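Local coordinates for extracellular solute-binding protein (Conexibacter woesei, PDB 4P98) that probably captures a solute, perhaps a nucleoside as in PnrA-like relatives, outside the cell membrane and delivers it to an ABC transporter, at residues S175-Y180 and L198-Q203; D210-G215 and A230-D235; L256-I259 and T263-R266. All coordinates share one frame; numbering follows the deposited sequence.

Contact 1 of 3, residues S175-Y180 and L198-Q203; sequences SYEETY and LDKGAQ
Glu177 and Lys200 meet through a single salt bridge at the protein surface. Lys200 NZ donates to Glu177 OE2 at 2.9 Å and uses the syn lone pair of that oxygen, on the side of OE1. With CG of Glu177 anti to the backbone N (chi1 -163°) and the rest of the chain extended, the carboxylate stands well off the strand. The lysine, also extended, crosses it at about a right angle.

Van der Waals contact adds a little: Lys200 CD passes 3.4 Å from Glu177 OE1, so the methylene chain as well as the ammonium lies against the carboxylate. Leu197 of helix 187-199 also touches the Glu177 side chain.

Within the strand, on its other face, Tyr176 OH donates to Glu178 OE1 at 2.5 Å, reaching it from above the carboxylate plane. His160 ND1 of helix 154-170 also bonds to this oxygen.

Backbone bonding shapes the turn that carries the lysine. Gly201 N returns to Leu198 O at 2.9 Å, one of two bonds back into the last turn that, with the positive phi of Gly201 (121°), make a Schellman motif. It ends helix 187-199, the helix that follows edge strand 175-180 in a parallel alpha/beta domain.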
loop_
_atom_site.group_PDB
_atom_site.type_symbol
_atom_site.label_atom_id
_atom_site.label_comp_id
_atom_site.label_asym_id
_atom_site.label_seq_id
_atom_site.Cartn_x
_atom_site.Cartn_y
_atom_site.Cartn_z
ATOM N N SER A 175 -19.900 -13.646 -7.692
ATOM C CA SER A 175 -20.076 -14.096 -6.318
ATOM C C SER A 175 -18.721 -14.021 -5.618
ATOM O O SER A 175 -17.663 -13.993 -6.262
ATOM C CB SER A 175 -20.666 -15.506 -6.259
ATOM O OG SER A 175 -19.746 -16.438 -6.770
ATOM N N TYR A 176 -18.767 -13.983 -4.297
ATOM C CA TYR A 176 -17.601 -13.634 -3.497
ATOM C C TYR A 176 -17.608 -14.430 -2.198
ATOM O O TYR A 176 -18.644 -14.549 -1.542
ATOM C CB TYR A 176 -17.622 -12.132 -3.208
ATOM C CG TYR A 176 -16.521 -11.631 -2.296
ATOM C CD1 TYR A 176 -15.256 -11.316 -2.788
ATOM C CD2 TYR A 176 -16.754 -11.471 -0.939
ATOM C CE1 TYR A 176 -14.254 -10.849 -1.937
ATOM C CE2 TYR A 176 -15.765 -11.018 -0.086
ATOM C CZ TYR A 176 -14.530 -10.701 -0.588
ATOM O OH TYR A 176 -13.577 -10.252 0.287
ATOM N N GLU A 177 -16.447 -14.976 -1.845
ATOM C CA GLU A 177 -16.248 -15.632 -0.556
ATOM C C GLU A 177 -14.892 -15.198 -0.031
ATOM O O GLU A 177 -13.969 -14.941 -0.804
ATOM C CB GLU A 177 -16.293 -17.164 -0.679
ATOM C CG GLU A 177 -16.505 -17.870 0.656
ATOM C CD GLU A 177 -16.457 -19.396 0.570
ATOM O OE1 GLU A 177 -16.675 -19.966 -0.529
ATOM O OE2 GLU A 177 -16.202 -20.032 1.620
ATOM N N GLU A 178 -14.774 -15.116 1.283
ATOM C CA GLU A 178 -13.511 -14.743 1.897
ATOM C C GLU A 178 -13.252 -15.579 3.150
ATOM O O GLU A 178 -14.175 -16.100 3.780
ATOM C CB GLU A 178 -13.494 -13.248 2.221
ATOM C CG GLU A 178 -14.398 -12.870 3.380
ATOM C CD GLU A 178 -14.744 -11.397 3.427
ATOM O OE1 GLU A 178 -14.097 -10.575 2.745
ATOM O OE2 GLU A 178 -15.673 -11.069 4.180
ATOM N N THR A 179 -11.977 -15.701 3.485
ATOM C CA THR A 179 -11.531 -16.448 4.646
ATOM C C THR A 179 -10.426 -15.662 5.318
ATOM O O THR A 179 -9.555 -15.100 4.650
ATOM C CB THR A 179 -10.967 -17.826 4.231
ATOM O OG1 THR A 179 -11.991 -18.588 3.596
ATOM C CG2 THR A 179 -10.466 -18.608 5.426
ATOM N N TYR A 180 -10.449 -15.652 6.642
ATOM C CA TYR A 180 -9.416 -15.011 7.441
ATOM C C TYR A 180 -8.545 -16.061 8.142
ATOM O O TYR A 180 -9.067 -17.000 8.727
ATOM C CB TYR A 180 -10.082 -14.102 8.465
ATOM C CG TYR A 180 -10.832 -12.948 7.840
ATOM C CD1 TYR A 180 -10.153 -11.835 7.352
ATOM C CD2 TYR A 180 -12.225 -12.960 7.741
ATOM C CE1 TYR A 180 -10.841 -10.769 6.769
ATOM C CE2 TYR A 180 -12.911 -11.899 7.162
ATOM C CZ TYR A 180 -12.208 -10.802 6.687
ATOM O OH TYR A 180 -12.889 -9.738 6.119
ATOM N N LEU A 198 -10.467 -22.135 -3.638
ATOM C CA LEU A 198 -10.252 -22.719 -4.963
ATOM C C LEU A 198 -11.094 -23.987 -5.164
ATOM O O LEU A 198 -11.801 -24.133 -6.169
ATOM C CB LEU A 198 -8.772 -23.033 -5.118
ATOM C CG LEU A 198 -8.208 -23.446 -6.456
ATOM C CD1 LEU A 198 -8.451 -22.341 -7.479
ATOM C CD2 LEU A 198 -6.717 -23.718 -6.271
ATOM N N ASP A 199 -11.037 -24.884 -4.189
ATOM C CA ASP A 199 -11.823 -26.123 -4.218
ATOM C C ASP A 199 -13.326 -25.875 -4.310
ATOM O O ASP A 199 -14.043 -26.633 -4.949
ATOM C CB ASP A 199 -11.539 -26.963 -2.980
ATOM C CG ASP A 199 -10.134 -27.516 -2.952
ATOM O OD1 ASP A 199 -9.425 -27.438 -3.977
ATOM O OD2 ASP A 199 -9.730 -28.023 -1.885
ATOM N N LYS A 200 -13.790 -24.809 -3.670
ATOM C CA LYS A 200 -15.191 -24.408 -3.762
ATOM C C LYS A 200 -15.551 -23.722 -5.078
ATOM O O LYS A 200 -16.724 -23.523 -5.341
ATOM C CB LYS A 200 -15.577 -23.506 -2.582
ATOM C CG LYS A 200 -15.697 -24.251 -1.272
ATOM C CD LYS A 200 -15.935 -23.265 -0.150
ATOM C CE LYS A 200 -15.880 -23.918 1.209
ATOM N NZ LYS A 200 -15.995 -22.874 2.275
ATOM N N GLY A 201 -14.565 -23.355 -5.894
ATOM C CA GLY A 201 -14.835 -22.804 -7.223
ATOM C C GLY A 201 -14.316 -21.420 -7.563
ATOM O O GLY A 201 -14.610 -20.915 -8.644
ATOM N N ALA A 202 -13.532 -20.807 -6.676
ATOM C CA ALA A 202 -12.923 -19.505 -6.964
ATOM C C ALA A 202 -12.125 -19.538 -8.261
ATOM O O ALA A 202 -11.316 -20.450 -8.488
ATOM C CB ALA A 202 -12.025 -19.056 -5.821
ATOM N N GLN A 203 -12.370 -18.539 -9.109
ATOM C CA GLN A 203 -11.682 -18.412 -10.397
ATOM C C GLN A 203 -10.606 -17.341 -10.361
ATOM O O GLN A 203 -9.922 -17.102 -11.347
ATOM C CB GLN A 203 -12.700 -18.119 -11.505
ATOM C CG GLN A 203 -13.728 -19.241 -11.668
ATOM C CD GLN A 203 -14.933 -18.842 -12.504
ATOM O OE1 GLN A 203 -15.528 -17.792 -12.304
ATOM N NE2 GLN A 203 -15.312 -19.702 -13.430
#

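Contact 2 of 3, residues D210-G215 and A230-D235; sequences DGRGLG and AAAGAD
Asp210 OD1 is gripped twice by Arg212, the residue that carries the contact to Ala231 and Ala232. The backbone N of Arg212 donates to OD1 at 2.9 Å from the anti side, which makes an Asx turn. Arg212 NE reaches the same oxygen at 2.9 Å, on its syn lone pair and nearly straight (169°). The second carboxylate oxygen is taken by the side chain as well: Arg212 NH2 donates to Asp210 OD2 at 2.7 Å. The resulting salt bridge is side-on, one nitrogen to each oxygen, with both acceptors almost in the guanidinium plane. This two-point grip fixes the rotation of the guanidinium, while the bend at chi3 (-87°) brings NE and NH2 round to the aspartate.

Against this braced side chain the 230-235 segment packs by van der Waals contact. Ala231 CB sits over one face of the guanidinium, 3.8 Å from Arg212 NH1. Nearer the backbone, Ala232 CB lies 3.7 Å from Arg212 CG, and the methyl of this buried alanine thus meets the aliphatic part of the chain. Tyr185 and Leu187 also touch both Asp210 and Arg212.

The helix start has a second anchor, for Glu190 of helix 187-199 accepts from the backbone N of Gly211 and Leu214. Gly211 has a positive phi (95°) that favours glycine. In the loop after strand 205-207, an Asx turn reinforced by a side-on salt bridge thus leads through the N-cap Gly211 into helix 212-221.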
loop_
_atom_site.group_PDB
_atom_site.type_symbol
_atom_site.label_atom_id
_atom_site.label_comp_id
_atom_site.label_asym_id
_atom_site.label_seq_id
_atom_site.Cartn_x
_atom_site.Cartn_y
_atom_site.Cartn_z
ATOM N N ASP A 210 0.067 -11.060 3.042
ATOM C CA ASP A 210 1.276 -11.198 2.245
ATOM C C ASP A 210 0.977 -11.719 0.835
ATOM O O ASP A 210 1.424 -11.139 -0.157
ATOM C CB ASP A 210 2.288 -12.106 2.945
ATOM C CG ASP A 210 3.564 -12.261 2.148
ATOM O OD1 ASP A 210 3.600 -13.128 1.267
ATOM O OD2 ASP A 210 4.526 -11.499 2.369
ATOM N N GLY A 211 0.223 -12.805 0.763
ATOM C CA GLY A 211 -0.162 -13.395 -0.508
ATOM C C GLY A 211 0.702 -14.542 -1.039
ATOM O O GLY A 211 0.256 -15.251 -1.919
ATOM N N ARG A 212 1.927 -14.725 -0.549
ATOM C CA ARG A 212 2.804 -15.779 -1.111
ATOM C C ARG A 212 2.224 -17.197 -1.007
ATOM O O ARG A 212 2.447 -18.030 -1.892
ATOM C CB ARG A 212 4.193 -15.732 -0.505
ATOM C CG ARG A 212 5.108 -14.789 -1.259
ATOM C CD ARG A 212 6.421 -14.600 -0.539
ATOM N NE ARG A 212 6.315 -13.539 0.440
ATOM C CZ ARG A 212 7.341 -12.888 0.978
ATOM N NH1 ARG A 212 8.588 -13.201 0.666
ATOM N NH2 ARG A 212 7.112 -11.899 1.839
ATOM N N GLY A 213 1.476 -17.461 0.056
ATOM C CA GLY A 213 0.845 -18.764 0.260
ATOM C C GLY A 213 -0.337 -18.931 -0.667
ATOM O O GLY A 213 -0.493 -19.953 -1.324
ATOM N N LEU A 214 -1.167 -17.898 -0.733
ATOM C CA LEU A 214 -2.269 -17.856 -1.683
ATOM C C LEU A 214 -1.769 -18.062 -3.117
ATOM O O LEU A 214 -2.403 -18.752 -3.917
ATOM C CB LEU A 214 -2.996 -16.511 -1.526
ATOM C CG LEU A 214 -4.100 -16.159 -2.509
ATOM C CD1 LEU A 214 -5.223 -15.414 -1.784
ATOM C CD2 LEU A 214 -3.529 -15.358 -3.665
ATOM N N GLY A 215 -0.626 -17.450 -3.420
ATOM C CA GLY A 215 0.006 -17.536 -4.723
ATOM C C GLY A 215 0.395 -18.958 -5.100
ATOM O O GLY A 215 0.214 -19.372 -6.249
ATOM N N ALA A 230 5.206 -8.497 -4.086
ATOM C CA ALA A 230 6.215 -8.412 -5.139
ATOM C C ALA A 230 7.447 -9.286 -4.850
ATOM O O ALA A 230 8.223 -9.547 -5.759
ATOM C CB ALA A 230 6.649 -6.960 -5.363
ATOM N N ALA A 231 7.623 -9.737 -3.607
ATOM C CA ALA A 231 8.783 -10.568 -3.240
ATOM C C ALA A 231 8.584 -12.060 -3.536
ATOM O O ALA A 231 9.459 -12.869 -3.253
ATOM C CB ALA A 231 9.125 -10.372 -1.776
ATOM N N ALA A 232 7.440 -12.422 -4.096
ATOM C CA ALA A 232 7.169 -13.804 -4.452
ATOM C C ALA A 232 8.090 -14.279 -5.570
ATOM O O ALA A 232 8.701 -13.472 -6.276
ATOM C CB ALA A 232 5.723 -13.956 -4.861
ATOM N N GLY A 233 8.186 -15.594 -5.725
ATOM C CA GLY A 233 9.003 -16.192 -6.784
ATOM C C GLY A 233 8.414 -15.970 -8.166
ATOM O O GLY A 233 7.244 -15.622 -8.300
ATOM N N ALA A 234 9.233 -16.189 -9.191
ATOM C CA ALA A 234 8.841 -15.966 -10.581
ATOM C C ALA A 234 7.563 -16.698 -10.988
ATOM O O ALA A 234 6.730 -16.124 -11.673
ATOM C CB ALA A 234 9.986 -16.339 -11.527
ATOM N N ASP A 235 7.395 -17.950 -10.576
ATOM C CA ASP A 235 6.192 -18.709 -10.945
ATOM C C ASP A 235 4.934 -18.118 -10.350
ATOM O O ASP A 235 3.857 -18.209 -10.950
ATOM C CB ASP A 235 6.285 -20.185 -10.510
ATOM C CG ASP A 235 7.199 -21.014 -11.398
ATOM O OD1 ASP A 235 7.991 -20.437 -12.176
ATOM O OD2 ASP A 235 7.134 -22.260 -11.300
#

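Contact 3 of 3, residues L256-I259 and T263-R266; sequences LEQI and TFGR
The turn that ends helix 249-261 and leads to strand 268-271 folds back on the last turns of that helix, and Gln258 lies opposite Thr263 and Phe264. Thr263 N donates to Gln258 O at 2.8 Å, with an N-H...O angle of 153°. The hydroxyl of Thr263 adds a weak bond to the same carbonyl, OG1 to O at 3.4 Å. Its chi1 of 57° puts OG1 between the backbone N and the carbonyl carbon, turned to the helix, where it also lies 3.6 Å from Gln258 CB. One main-chain oxygen near the helix end thus receives both the amide and the hydroxyl of the threonine.

Phe264 supplies the apolar half. Its CG stands anti to the backbone N (chi1 -167°), which lays the ring beside Ile259, the two side chains pointing the same way. Ile259 CG1 approaches Phe264 CD2 obliquely at 3.8 Å. At the root of the phenylalanine, CB rests 3.9 Å from Gln258 CB. Leu78 of strand 78-82 touches both Ile259 and Phe264, and the ring of His101 meets that of Phe264, joining the turn to the sheet.

With an alanine at Phe264, Ile259 and Leu78 would probably lose the ring that both pack against, opening a gap beside them and leaving the His101 ring without its aromatic partner. Gly265 follows with a positive phi suited to glycine. The arrangement is that of an alpha-to-beta connection, entering the edge strand of a parallel sheet.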
loop_
_atom_site.group_PDB
_atom_site.type_symbol
_atom_site.label_atom_id
_atom_site.label_comp_id
_atom_site.label_asym_id
_atom_site.label_seq_id
_atom_site.Cartn_x
_atom_site.Cartn_y
_atom_site.Cartn_z
ATOM N N LEU A 256 11.371 17.390 -1.482
ATOM C CA LEU A 256 12.624 17.987 -1.970
ATOM C C LEU A 256 12.398 19.406 -2.481
ATOM O O LEU A 256 13.186 20.318 -2.200
ATOM C CB LEU A 256 13.235 17.129 -3.073
ATOM C CG LEU A 256 13.643 15.696 -2.751
ATOM C CD1 LEU A 256 14.546 15.163 -3.852
ATOM C CD2 LEU A 256 14.320 15.554 -1.398
ATOM N N GLU A 257 11.311 19.607 -3.217
ATOM C CA GLU A 257 10.973 20.951 -3.702
ATOM C C GLU A 257 10.708 21.938 -2.569
ATOM O O GLU A 257 11.140 23.096 -2.621
ATOM C CB GLU A 257 9.785 20.894 -4.658
ATOM C CG GLU A 257 10.182 20.426 -6.049
ATOM C CD GLU A 257 11.065 21.456 -6.741
ATOM O OE1 GLU A 257 10.549 22.537 -7.114
ATOM O OE2 GLU A 257 12.276 21.208 -6.870
ATOM N N GLN A 258 10.006 21.478 -1.547
ATOM C CA GLN A 258 9.734 22.295 -0.377
ATOM C C GLN A 258 11.021 22.714 0.312
ATOM O O GLN A 258 11.180 23.873 0.687
ATOM C CB GLN A 258 8.851 21.543 0.608
ATOM C CG GLN A 258 7.413 21.411 0.178
ATOM C CD GLN A 258 6.647 20.444 1.062
ATOM O OE1 GLN A 258 6.652 20.573 2.294
ATOM N NE2 GLN A 258 5.976 19.482 0.442
ATOM N N ILE A 259 11.933 21.763 0.486
ATOM C CA ILE A 259 13.214 22.048 1.134
ATOM C C ILE A 259 14.003 23.054 0.292
ATOM O O ILE A 259 14.547 24.011 0.816
ATOM C CB ILE A 259 13.999 20.745 1.367
ATOM C CG1 ILE A 259 13.344 19.968 2.512
ATOM C CG2 ILE A 259 15.463 21.014 1.677
ATOM C CD1 ILE A 259 13.731 18.510 2.543
ATOM N N THR A 263 9.922 26.081 1.900
ATOM C CA THR A 263 8.494 26.037 2.239
ATOM C C THR A 263 8.056 24.770 2.991
ATOM O O THR A 263 6.869 24.522 3.164
ATOM C CB THR A 263 7.643 26.118 0.965
ATOM O OG1 THR A 263 8.007 25.047 0.082
ATOM C CG2 THR A 263 7.857 27.447 0.277
ATOM N N PHE A 264 9.002 23.963 3.432
ATOM C CA PHE A 264 8.673 22.698 4.085
ATOM C C PHE A 264 7.951 22.876 5.405
ATOM O O PHE A 264 8.275 23.766 6.185
ATOM C CB PHE A 264 9.946 21.870 4.298
ATOM C CG PHE A 264 9.678 20.434 4.670
ATOM C CD1 PHE A 264 9.352 20.090 5.982
ATOM C CD2 PHE A 264 9.750 19.426 3.720
ATOM C CE1 PHE A 264 9.087 18.768 6.331
ATOM C CE2 PHE A 264 9.486 18.104 4.060
ATOM C CZ PHE A 264 9.160 17.777 5.372
ATOM N N GLY A 265 6.961 22.032 5.651
ATOM C CA GLY A 265 6.345 21.928 6.970
ATOM C C GLY A 265 4.826 22.029 6.957
ATOM O O GLY A 265 4.242 22.841 6.231
ATOM N N ARG A 266 4.195 21.197 7.774
ATOM C CA ARG A 266 2.750 21.203 7.990
ATOM C C ARG A 266 1.879 20.872 6.778
ATOM O O ARG A 266 0.670 21.034 6.838
ATOM C CB ARG A 266 2.302 22.501 8.693
ATOM C CG ARG A 266 2.605 22.402 10.174
ATOM C CD ARG A 266 2.438 23.673 10.968
ATOM N NE ARG A 266 2.592 23.338 12.389
ATOM C CZ ARG A 266 2.661 24.217 13.387
ATOM N NH1 ARG A 266 2.798 23.780 14.632
ATOM N NH2 ARG A 266 2.614 25.518 13.154
#

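In the fold
Along the chain the contacts follow in series: contact 1 closes before contact 2 opens, and contact 3 comes last. Contacts 1 and 2 share the domain built on the five-stranded parallel sheet, their centres about 18 Å apart and their nearest atoms about 7 Å apart. Helix 187-199 links them, since contact 1 lies at its C-terminal end while Glu190 within it holds the start of helix 212-221 in contact 2. Contact 3 belongs to the other domain, on the six-stranded sheet, and its centre lies about 47 Å from that of contact 1 and about 38 Å from that of contact 2. This two-domain layout is consistent with a periplasmic-binding-protein fold, in which solute usually binds between the lobes.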